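Local coordinates for YncI copper-binding domain-containing protein (Nocardia farcinica, PDB 3ESM), which probably binds copper through its YcnI-like domain of immunoglobulin-like fold, which likely lies outside the cytoplasm, at the interface of chains A and B. Coordinates in Å, arbitrary orientation; residue numbers count along the deposited sequence, not the author numbering. Chains: chain A/B, uncharacterized protein.

The interface of chains A and B. Residues chain A 73-75; chain B 55-57.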
loop_
_atom_site.group_PDB
_atom_site.type_symbol
_atom_site.label_atom_id
_atom_site.label_comp_id
_atom_site.label_asym_id
_atom_site.label_seq_id
_atom_site.Cartn_x
_atom_site.Cartn_y
_atom_site.Cartn_z
ATOM N N ALA A 73 -4.037 -5.090 -7.309
ATOM C CA ALA A 73 -5.132 -5.390 -8.244
ATOM C C ALA A 73 -5.018 -4.494 -9.478
ATOM O O ALA A 73 -4.830 -3.277 -9.352
ATOM C CB ALA A 73 -6.461 -5.150 -7.511
ATOM N N ASP A 74 -4.974 -5.117 -10.670
ATOM C CA ASP A 74 -4.998 -4.357 -11.918
ATOM C C ASP A 74 -6.209 -3.442 -12.038
ATOM O O ASP A 74 -7.270 -3.727 -11.535
ATOM C CB ASP A 74 -5.021 -5.301 -13.120
ATOM C CG ASP A 74 -3.820 -6.207 -13.163
ATOM O OD1 ASP A 74 -2.812 -5.879 -12.524
ATOM O OD2 ASP A 74 -3.920 -7.268 -13.824
ATOM N N PRO A 75 -6.057 -2.364 -12.807
ATOM C CA PRO A 75 -7.180 -1.447 -13.095
ATOM C C PRO A 75 -8.368 -2.234 -13.671
ATOM O O PRO A 75 -8.184 -3.091 -14.557
ATOM C CB PRO A 75 -6.567 -0.501 -14.137
ATOM C CG PRO A 75 -5.137 -0.450 -13.758
ATOM C CD PRO A 75 -4.802 -1.899 -13.381
ATOM N N THR B 55 1.861 1.935 -12.613
ATOM C CA THR B 55 0.489 1.687 -12.998
ATOM C C THR B 55 -0.422 2.404 -12.025
ATOM O O THR B 55 -0.157 2.405 -10.843
ATOM C CB THR B 55 0.188 0.183 -13.018
ATOM O OG1 THR B 55 0.987 -0.401 -14.087
ATOM C CG2 THR B 55 -1.294 -0.035 -13.293
ATOM N N ALA B 56 -1.467 3.057 -12.526
ATOM C CA ALA B 56 -2.407 3.752 -11.641
ATOM C C ALA B 56 -3.798 3.111 -11.703
ATOM O O ALA B 56 -4.255 2.660 -12.790
ATOM C CB ALA B 56 -2.488 5.227 -11.975
ATOM N N ARG B 57 -4.458 3.044 -10.546
ATOM C CA ARG B 57 -5.860 2.626 -10.492
ATOM C C ARG B 57 -6.615 3.715 -9.740
ATOM O O ARG B 57 -6.101 4.271 -8.766
ATOM C CB ARG B 57 -6.103 1.282 -9.776
ATOM C CG ARG B 57 -5.721 1.219 -8.337
ATOM C CD ARG B 57 -5.981 -0.217 -7.792
ATOM N NE ARG B 57 -7.400 -0.488 -7.559
ATOM C CZ ARG B 57 -8.118 -1.450 -8.143
ATOM N NH1 ARG B 57 -7.576 -2.295 -9.038
ATOM N NH2 ARG B 57 -9.396 -1.567 -7.812
#
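NH1 of B:Arg57, from strand 54-60, reaches the backbone O of A:Ala73, the last residue of strand 66-73, where the chain runs into a loop. The patch is a small part of a two-fold symmetric interface between two copies of the immunoglobulin-like domain. Its twin has the chains exchanged. The pairing may be a crystal contact, since the structure alone does not establish a dimer in solution.

The polar contact is made by the guanidinium group. NH1 of B:Arg57 gives a weak hydrogen bond to the backbone carbonyl O of A:Ala73 at 2.9 Å. The bond is bent, with 142° at the hydrogen. The carbonyl O of A:Asp74 also lies 2.9 Å from NH1 of B:Arg57. No N-H points at it, so this pair is not a hydrogen bond. The two carbonyls may still suit the positive group electrostatically. The carboxylate of A:Asp74 makes no salt bridge here: its OD1 is 6.9 Å from NH1 of B:Arg57. Any attraction between them would act at long range.

The shape of the arginine explains its reach. Its CG is flanked on both sides by the backbone N and the carbonyl carbon (chi1 62°). The chain then runs extended through chi2 and bends at chi3 (-76°), which turns the guanidinium group toward chain A. Its CD passes 3.6 Å from O of A:Ala73.

The apolar contact is made by the ring of A:Pro75, which has the most hidden surface in the patch. The ring meets the methyl branch of B:Thr55, and the two side chains cross at about a right angle. CG2 of B:Thr55 is 3.9 Å from CG of A:Pro75, with CD of the same ring close by. CG2 lies anti to the backbone N, which points this methyl at the ring. The same ring corner also meets the strand backbone: CG of A:Pro75 lies 3.4 Å from the carbonyl O of B:Ala56.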